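Long-range contacts in stromal cell-derived factor 2-like protein (Arabidopsis thaliana, PDB 3MAL), which takes part in protein quality control and the unfolded protein response of the endoplasmic reticulum, in a complex with ERDJ3B and BIP1 that supports plant immune receptor accumulation: residues His28-Phe33 and Lys179-Trp184; Ala103-Gly108 and Lys160-Ile165. One frame throughout, in Å; residues are numbered along the deposited sequence.

Contact 1: His28-Phe33 and Lys179-Trp184; sequences HEKTKF and KADNIW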
ATOM      1  N   HIS A  28       5.728  -7.635  -1.383  1.00  9.60           N
ATOM      2  CA  HIS A  28       6.491  -7.345  -2.603  1.00 10.23           C
ATOM      3  C   HIS A  28       6.877  -8.662  -3.278  1.00 10.59           C
ATOM      4  O   HIS A  28       7.541  -9.503  -2.672  1.00 10.39           O
ATOM      5  CB  HIS A  28       7.741  -6.570  -2.196  1.00  9.29           C
ATOM      6  CG  HIS A  28       8.581  -6.085  -3.342  1.00  9.56           C
ATOM      7  ND1 HIS A  28       8.119  -5.206  -4.299  1.00  9.20           N
ATOM      8  CD2 HIS A  28       9.880  -6.319  -3.646  1.00  7.87           C
ATOM      9  CE1 HIS A  28       9.093  -4.926  -5.149  1.00  6.42           C
ATOM     10  NE2 HIS A  28      10.166  -5.603  -4.786  1.00 10.31           N
ATOM     11  N   GLU A  29       6.441  -8.879  -4.506  1.00 11.07           N
ATOM     12  CA  GLU A  29       6.711 -10.210  -5.094  1.00 12.15           C
ATOM     13  C   GLU A  29       8.184 -10.605  -5.195  1.00 12.44           C
ATOM     14  O   GLU A  29       8.533 -11.738  -4.908  1.00 12.56           O
ATOM     15  CB  GLU A  29       6.067 -10.382  -6.452  1.00 12.78           C
ATOM     16  CG  GLU A  29       6.264 -11.815  -6.980  1.00 14.98           C
ATOM     17  CD  GLU A  29       5.569 -12.031  -8.312  1.00 20.01           C
ATOM     18  OE1 GLU A  29       5.776 -11.213  -9.241  1.00 20.54           O
ATOM     19  OE2 GLU A  29       4.824 -13.037  -8.449  1.00 22.75           O
ATOM     20  N   LYS A  30       9.034  -9.681  -5.626  1.00 13.07           N
ATOM     21  CA  LYS A  30      10.437  -9.942  -5.871  1.00 13.71           C
ATOM     22  C   LYS A  30      11.232 -10.170  -4.581  1.00 13.27           C
ATOM     23  O   LYS A  30      11.967 -11.145  -4.469  1.00 12.84           O
ATOM     24  CB  LYS A  30      11.000  -8.734  -6.625  1.00 14.41           C
ATOM     25  CG  LYS A  30      12.151  -9.022  -7.547  1.00 20.40           C
ATOM     26  CD  LYS A  30      11.714  -9.855  -8.728  1.00 26.45           C
ATOM     27  CE  LYS A  30      12.889 -10.016  -9.688  1.00 28.97           C
ATOM     28  NZ  LYS A  30      12.594 -11.020 -10.777  1.00 33.66           N
ATOM     29  N   THR A  31      11.102  -9.278  -3.603  1.00 11.84           N
ATOM     30  CA  THR A  31      11.916  -9.390  -2.399  1.00 11.92           C
ATOM     31  C   THR A  31      11.227 -10.099  -1.224  1.00 11.83           C
ATOM     32  O   THR A  31      11.888 -10.486  -0.251  1.00 12.09           O
ATOM     33  CB  THR A  31      12.328  -7.999  -1.888  1.00 11.75           C
ATOM     34  OG1 THR A  31      11.149  -7.296  -1.485  1.00  8.76           O
ATOM     35  CG2 THR A  31      13.071  -7.214  -2.964  1.00 10.59           C
ATOM     36  N   LYS A  32       9.898 -10.238  -1.296  1.00 10.68           N
ATOM     37  CA  LYS A  32       9.116 -10.837  -0.207  1.00 10.94           C
ATOM     38  C   LYS A  32       8.955  -9.934   1.040  1.00 10.26           C
ATOM     39  O   LYS A  32       8.364 -10.354   2.026  1.00  9.65           O
ATOM     40  CB  LYS A  32       9.651 -12.229   0.193  1.00 10.93           C
ATOM     41  CG  LYS A  32       9.983 -13.180  -0.997  1.00 12.22           C
ATOM     42  CD  LYS A  32       8.783 -13.392  -1.918  1.00 13.18           C
ATOM     43  CE  LYS A  32       9.178 -14.315  -3.097  1.00 16.05           C
ATOM     44  NZ  LYS A  32       8.102 -14.381  -4.137  1.00 17.65           N
ATOM     45  N   PHE A  33       9.458  -8.698   0.987  1.00  9.15           N
ATOM     46  CA  PHE A  33       9.268  -7.747   2.102  1.00  8.02           C
ATOM     47  C   PHE A  33       7.813  -7.264   2.186  1.00  8.00           C
ATOM     48  O   PHE A  33       7.094  -7.219   1.177  1.00  7.61           O
ATOM     49  CB  PHE A  33      10.242  -6.545   1.996  1.00  8.12           C
ATOM     50  CG  PHE A  33      11.677  -6.855   2.454  1.00  9.20           C
ATOM     51  CD1 PHE A  33      12.347  -8.012   2.014  1.00  9.78           C
ATOM     52  CD2 PHE A  33      12.355  -5.980   3.303  1.00  9.40           C
ATOM     53  CE1 PHE A  33      13.675  -8.297   2.445  1.00 10.51           C
ATOM     54  CE2 PHE A  33      13.664  -6.242   3.723  1.00  8.88           C
ATOM     55  CZ  PHE A  33      14.330  -7.417   3.288  1.00 10.93           C
ATOM     56  N   LYS A 179       7.175  -2.745 -13.818  1.00 13.14           N
ATOM     57  CA  LYS A 179       8.357  -3.583 -13.737  1.00 13.66           C
ATOM     58  C   LYS A 179       8.093  -4.728 -12.783  1.00 13.16           C
ATOM     59  O   LYS A 179       7.100  -4.714 -12.040  1.00 13.63           O
ATOM     60  CB  LYS A 179       9.566  -2.780 -13.221  1.00 14.18           C
ATOM     61  CG  LYS A 179       9.996  -1.610 -14.094  1.00 17.36           C
ATOM     62  CD  LYS A 179      11.258  -0.950 -13.502  1.00 21.27           C
ATOM     63  CE  LYS A 179      11.738   0.193 -14.388  1.00 23.22           C
ATOM     64  NZ  LYS A 179      12.966   0.878 -13.852  1.00 25.06           N
ATOM     65  N   ALA A 180       8.994  -5.705 -12.775  1.00 12.82           N
ATOM     66  CA  ALA A 180       8.912  -6.830 -11.840  1.00 11.70           C
ATOM     67  C   ALA A 180       8.855  -6.349 -10.375  1.00 11.28           C
ATOM     68  O   ALA A 180       8.141  -6.927  -9.554  1.00 10.79           O
ATOM     69  CB  ALA A 180      10.096  -7.769 -12.059  1.00 11.30           C
ATOM     70  N   ASP A 181       9.592  -5.279 -10.073  1.00 10.72           N
ATOM     71  CA  ASP A 181       9.658  -4.717  -8.710  1.00 11.06           C
ATOM     72  C   ASP A 181       8.458  -3.850  -8.335  1.00 10.06           C
ATOM     73  O   ASP A 181       8.470  -3.211  -7.277  1.00 10.16           O
ATOM     74  CB  ASP A 181      10.937  -3.881  -8.520  1.00 11.53           C
ATOM     75  CG  ASP A 181      12.194  -4.730  -8.346  1.00 15.68           C
ATOM     76  OD1 ASP A 181      12.134  -5.832  -7.773  1.00 16.68           O
ATOM     77  OD2 ASP A 181      13.268  -4.268  -8.779  1.00 18.51           O
ATOM     78  N   ASN A 182       7.425  -3.782  -9.177  1.00  9.80           N
ATOM     79  CA  ASN A 182       6.160  -3.196  -8.693  1.00  9.27           C
ATOM     80  C   ASN A 182       4.956  -4.146  -8.723  1.00  9.31           C
ATOM     81  O   ASN A 182       3.811  -3.718  -8.775  1.00  9.08           O
ATOM     82  CB  ASN A 182       5.864  -1.766  -9.232  1.00  9.77           C
ATOM     83  CG  ASN A 182       6.120  -1.602 -10.714  1.00 10.72           C
ATOM     84  OD1 ASN A 182       5.479  -2.255 -11.546  1.00  9.61           O
ATOM     85  ND2 ASN A 182       7.022  -0.663 -11.063  1.00  8.84           N
ATOM     86  N   ILE A 183       5.235  -5.442  -8.689  1.00  8.83           N
ATOM     87  CA  ILE A 183       4.164  -6.393  -8.484  0.50  9.53           C
ATOM     88  C   ILE A 183       4.083  -6.766  -7.003  1.00  8.92           C
ATOM     89  O   ILE A 183       5.103  -6.936  -6.303  1.00  8.94           O
ATOM     90  CB  ILE A 183       4.252  -7.613  -9.435  0.50  9.70           C
ATOM     91  CG1 ILE A 183       3.001  -8.497  -9.303  0.50 10.44           C
ATOM     92  CG2 ILE A 183       5.537  -8.381  -9.223  0.50 11.43           C
ATOM     93  CD1 ILE A 183       3.058  -9.517  -8.184  0.50 12.31           C
ATOM     94  N   TRP A 184       2.852  -6.813  -6.511  1.00  8.91           N
ATOM     95  CA  TRP A 184       2.578  -7.121  -5.110  1.00  9.70           C
ATOM     96  C   TRP A 184       1.540  -8.245  -5.005  1.00  9.69           C
ATOM     97  O   TRP A 184       0.819  -8.531  -5.959  1.00  9.17           O
ATOM     98  CB  TRP A 184       2.051  -5.869  -4.383  1.00  8.99           C
ATOM     99  CG  TRP A 184       3.056  -4.733  -4.332  1.00  9.22           C
ATOM    100  CD1 TRP A 184       3.349  -3.848  -5.333  1.00  7.84           C
ATOM    101  CD2 TRP A 184       3.892  -4.368  -3.219  1.00  8.50           C
ATOM    102  NE1 TRP A 184       4.314  -2.956  -4.912  1.00  8.99           N
ATOM    103  CE2 TRP A 184       4.665  -3.254  -3.624  1.00  8.41           C
ATOM    104  CE3 TRP A 184       4.068  -4.878  -1.933  1.00  8.38           C
ATOM    105  CZ2 TRP A 184       5.597  -2.636  -2.774  1.00  8.53           C
ATOM    106  CZ3 TRP A 184       4.994  -4.266  -1.082  1.00  8.06           C
ATOM    107  CH2 TRP A 184       5.740  -3.153  -1.509  1.00  8.00           C
TER
HETATM  108  O   HOH W   1       7.853  -7.259  -6.862  1.00 11.18           O
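In H28, CG stands anti to the backbone N (chi1 -175°), while W184 swings its CG beside its own backbone N (chi1 -63°); the two rings meet on the same side of the sheet. The imidazole turns an edge to the six-membered ring of the indole in a T-shaped stack, planes 62° apart and centroids 5.1 Å apart. H28 CB sits over that face, a CH-pi contact 4.0 Å from the W184 ring centroid. W184 NE1, on the five-membered ring, donates to L155 O.

Just past the rings, E29 N gives I183 O a nearly straight hydrogen bond of 3.0 Å. A water, its O 2.8 Å from I183 O, donates there and to A180 O and accepts from K30 N, bridging the two turns. E29 CB packs on I183 CG2 (one of two conformers), and the extended chain runs on to a salt bridge between OE1 and R143. The aliphatic K30 CG lies 3.2 Å from D181 OD1, but K30 NZ stays 6.0 Å from D181 OD1, so the charged ends do not meet.

H28 and W184 form a non-hydrogen-bonded antiparallel pair that joins the first and last barrel strands, 23-28 and 184-190, closing the six-stranded barrel of the beta-trefoil.

Contact 2: Ala103-Gly108 and Lys160-Ile165; sequences ASPISG and KKYQRI. With EDO (1,2-ethanediol), chain F; SO4 (sulfate ion), chain D.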
ATOM      1  N   ALA A 103      10.540  13.793  -3.513  1.00 13.85           N
ATOM      2  CA  ALA A 103      11.560  12.756  -3.715  1.00 13.36           C
ATOM      3  C   ALA A 103      11.675  11.761  -2.539  1.00 12.46           C
ATOM      4  O   ALA A 103      11.785  12.164  -1.376  1.00 12.39           O
ATOM      5  CB  ALA A 103      12.940  13.405  -4.011  1.00 14.52           C
ATOM      6  N   SER A 104      11.635  10.463  -2.863  1.00 11.43           N
ATOM      7  CA  SER A 104      11.848   9.371  -1.896  1.00 10.07           C
ATOM      8  C   SER A 104      13.306   9.424  -1.412  1.00 10.55           C
ATOM      9  O   SER A 104      14.172   9.898  -2.151  1.00 10.31           O
ATOM     10  CB  SER A 104      11.531   8.023  -2.545  1.00 10.07           C
ATOM     11  OG  SER A 104      12.435   7.675  -3.601  1.00  7.61           O
ATOM     12  N   PRO A 105      13.589   8.932  -0.188  1.00 10.43           N
ATOM     13  CA  PRO A 105      14.901   9.249   0.407  1.00 11.25           C
ATOM     14  C   PRO A 105      16.137   8.553  -0.161  1.00 11.63           C
ATOM     15  O   PRO A 105      17.251   9.063   0.036  1.00 12.79           O
ATOM     16  CB  PRO A 105      14.721   8.884   1.897  1.00 11.52           C
ATOM     17  CG  PRO A 105      13.325   8.359   2.045  1.00 10.75           C
ATOM     18  CD  PRO A 105      12.758   8.107   0.693  1.00 10.11           C
ATOM     19  N   ILE A 106      15.982   7.411  -0.830  1.00 11.45           N
ATOM     20  CA  ILE A 106      17.155   6.683  -1.316  1.00 11.50           C
ATOM     21  C   ILE A 106      17.339   6.843  -2.823  1.00 11.89           C
ATOM     22  O   ILE A 106      18.428   7.232  -3.269  1.00 12.51           O
ATOM     23  CB  ILE A 106      17.174   5.153  -0.896  1.00 11.10           C
ATOM     24  CG1 ILE A 106      17.272   5.015   0.632  1.00 10.51           C
ATOM     25  CG2 ILE A 106      18.350   4.436  -1.521  1.00 11.62           C
ATOM     26  CD1 ILE A 106      17.394   3.546   1.126  1.00 10.33           C
ATOM     27  N   SER A 107      16.283   6.569  -3.590  1.00 11.01           N
ATOM     28  CA  SER A 107      16.378   6.511  -5.054  1.00 10.87           C
ATOM     29  C   SER A 107      15.860   7.774  -5.777  1.00 10.61           C
ATOM     30  O   SER A 107      15.958   7.879  -6.998  1.00 10.38           O
ATOM     31  CB  SER A 107      15.674   5.263  -5.584  1.00 10.50           C
ATOM     32  OG  SER A 107      14.274   5.313  -5.290  1.00 11.75           O
ATOM     33  N   GLY A 108      15.312   8.729  -5.039  1.00 10.08           N
ATOM     34  CA  GLY A 108      14.845   9.978  -5.664  1.00 10.62           C
ATOM     35  C   GLY A 108      13.674   9.750  -6.606  1.00 10.59           C
ATOM     36  O   GLY A 108      13.516  10.470  -7.605  1.00 11.44           O
ATOM     37  N   LYS A 160      17.002  -1.875  -1.828  1.00 11.65           N
ATOM     38  CA  LYS A 160      17.685  -0.629  -1.462  1.00 12.36           C
ATOM     39  C   LYS A 160      17.249  -0.324  -0.044  1.00 12.06           C
ATOM     40  O   LYS A 160      16.068  -0.083   0.192  1.00 11.90           O
ATOM     41  CB  LYS A 160      17.317   0.507  -2.430  1.00 12.31           C
ATOM     42  CG  LYS A 160      17.738   0.200  -3.875  1.00 15.08           C
ATOM     43  CD  LYS A 160      17.741   1.455  -4.740  1.00 19.78           C
ATOM     44  CE  LYS A 160      17.984   1.137  -6.222  1.00 21.02           C
ATOM     45  NZ  LYS A 160      19.435   1.033  -6.532  1.00 25.02           N
ATOM     46  N   LYS A 161      18.198  -0.372   0.902  1.00 12.42           N
ATOM     47  CA  LYS A 161      17.849  -0.437   2.314  1.00 12.26           C
ATOM     48  C   LYS A 161      18.359   0.721   3.153  1.00 12.21           C
ATOM     49  O   LYS A 161      19.451   1.239   2.910  1.00 11.27           O
ATOM     50  CB  LYS A 161      18.381  -1.730   2.939  1.00 13.13           C
ATOM     51  CG  LYS A 161      17.914  -3.024   2.308  1.00 13.81           C
ATOM     52  CD  LYS A 161      18.414  -4.155   3.189  1.00 17.91           C
ATOM     53  CE  LYS A 161      18.794  -5.404   2.426  1.00 22.87           C
ATOM     54  NZ  LYS A 161      17.669  -6.363   2.357  1.00 23.27           N
ATOM     55  N   TYR A 162      17.574   1.098   4.162  1.00 11.44           N
ATOM     56  CA  TYR A 162      18.027   2.045   5.191  1.00 11.63           C
ATOM     57  C   TYR A 162      19.116   1.379   6.046  1.00 12.38           C
ATOM     58  O   TYR A 162      19.221   0.152   6.066  1.00 11.41           O
ATOM     59  CB  TYR A 162      16.823   2.525   6.036  1.00 11.15           C
ATOM     60  CG  TYR A 162      15.787   3.233   5.176  1.00  8.57           C
ATOM     61  CD1 TYR A 162      14.598   2.608   4.811  1.00  8.14           C
ATOM     62  CD2 TYR A 162      16.034   4.512   4.684  1.00  8.19           C
ATOM     63  CE1 TYR A 162      13.655   3.264   3.992  1.00  8.04           C
ATOM     64  CE2 TYR A 162      15.132   5.170   3.871  1.00  8.39           C
ATOM     65  CZ  TYR A 162      13.941   4.551   3.527  1.00  9.03           C
ATOM     66  OH  TYR A 162      13.075   5.235   2.713  1.00  7.47           O
ATOM     67  N   GLN A 163      19.942   2.180   6.717  1.00 14.20           N
ATOM     68  CA  GLN A 163      21.035   1.617   7.521  1.00 16.83           C
ATOM     69  C   GLN A 163      20.997   1.959   9.002  1.00 17.24           C
ATOM     70  O   GLN A 163      20.986   1.052   9.838  1.00 18.06           O
ATOM     71  CB  GLN A 163      22.400   1.973   6.932  1.00 17.73           C
ATOM     72  CG  GLN A 163      22.848   0.974   5.867  1.00 22.98           C
ATOM     73  CD  GLN A 163      22.517   1.453   4.489  1.00 28.73           C
ATOM     74  OE1 GLN A 163      22.589   2.657   4.209  1.00 31.96           O
ATOM     75  NE2 GLN A 163      22.140   0.523   3.609  1.00 31.52           N
ATOM     76  N   ARG A 164      20.928   3.241   9.327  1.00 17.33           N
ATOM     77  CA  ARG A 164      21.009   3.676  10.727  1.00 18.77           C
ATOM     78  C   ARG A 164      19.692   3.535  11.515  1.00 18.68           C
ATOM     79  O   ARG A 164      19.662   2.807  12.514  1.00 20.47           O
ATOM     80  CB  ARG A 164      21.596   5.091  10.825  1.00 18.50           C
ATOM     81  CG  ARG A 164      23.105   5.127  10.497  1.00 20.56           C
ATOM     82  CD  ARG A 164      23.622   6.536  10.434  1.00 24.64           C
ATOM     83  NE  ARG A 164      24.365   6.741   9.196  1.00 30.48           N
ATOM     84  CZ  ARG A 164      25.684   6.855   9.094  1.00 32.82           C
ATOM     85  NH1 ARG A 164      26.218   7.033   7.895  1.00 34.29           N
ATOM     86  NH2 ARG A 164      26.469   6.824  10.173  1.00 34.85           N
ATOM     87  N   ILE A 165      18.633   4.224  11.103  1.00 17.71           N
ATOM     88  CA  ILE A 165      17.315   4.052  11.726  1.00 16.58           C
ATOM     89  C   ILE A 165      16.478   3.202  10.769  1.00 16.13           C
ATOM     90  O   ILE A 165      16.436   3.492   9.570  1.00 15.95           O
ATOM     91  CB  ILE A 165      16.604   5.407  12.006  1.00 17.31           C
ATOM     92  CG1 ILE A 165      17.450   6.325  12.915  1.00 17.35           C
ATOM     93  CG2 ILE A 165      15.196   5.180  12.602  1.00 16.37           C
ATOM     94  CD1 ILE A 165      17.689   5.792  14.328  1.00 18.52           C
TER
HETATM   95  C1  EDO F 219      20.193   7.692   7.133  1.00 18.38           C
HETATM   96  O1  EDO F 219      20.639   8.517   8.235  1.00 21.52           O
HETATM   97  C2  EDO F 219      20.920   6.370   7.298  1.00 18.16           C
HETATM   98  O2  EDO F 219      20.066   5.332   6.879  1.00 20.63           O
HETATM   99  S   SO4 D   2      25.277   7.762   4.115  1.00 36.18           S
HETATM  100  O1  SO4 D   2      25.226   6.787   3.011  1.00 34.42           O
HETATM  101  O2  SO4 D   2      24.079   7.684   4.977  1.00 35.77           O
HETATM  102  O3  SO4 D   2      26.445   7.645   4.994  1.00 35.65           O
HETATM  103  O4  SO4 D   2      25.421   9.082   3.502  1.00 35.17           O
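The turn of the hairpin formed by strands 96-100 and 110-115 brings P105 and I106 against Y162, just where the chain leaves strand 154-161. I106 makes the main approach. Its CG1 lies beside its backbone N, and chi2 of -176° extends CD1 over one face of the Y162 ring, offset toward the rim. This is a CH-pi contact, with I106 CD1 4.1 Å from the centroid of the Y162 ring and 20° off the normal. I106 CD1 also lies 3.6 Å from K161 O, and the other branch reaches K160, where I106 CG2 is 4.2 Å from K160 CB. P105 comes in differently, crossing Y162 at about a right angle and meeting the ring's edge, with P105 CG 3.2 Å from Y162 OH. Y42 packs against both of these residues.

In the beta-trefoil, three such hairpins cap the barrel, and here two of them touch through their ends. The segments share no hydrogen bond of their own; E171 on strand 170-175 joins them instead. Its carboxylate accepts from I106 N and bonds S104 OG and S107 OG, while its backbone pairs with K160. An ethanediol and a sulfate, both probably from the crystallisation liquor, sit farther along: ethanediol O2 takes a hydrogen bond from Q163 N, 3.2 Å away, and a weak one from R164 N, and sulfate O3 a weak one from R164 NH1. P105, I106 and Y162 touch crystal neighbours.

Overall arrangement
Contact 1 lies nearer the middle of the fold, its centre about 12 Å from that of the chain, and includes buried residues; contact 2 is a surface contact about 18 Å out. The first seams barrel strands together with aromatic stacking, a direct backbone hydrogen bond and a bridging water. The second joins cap loops by apolar packing and a CH-pi contact, without direct hydrogen bonds, its polar links running through a third strand. Strand 154-161 relates to both: L155 and S157 meet contact 1, whereas its end enters contact 2. Their centres are about 17 Å apart, yet F33 CZ packs 3.6 Å from K161 NZ. In sequence, contact 2 nests within contact 1's loop.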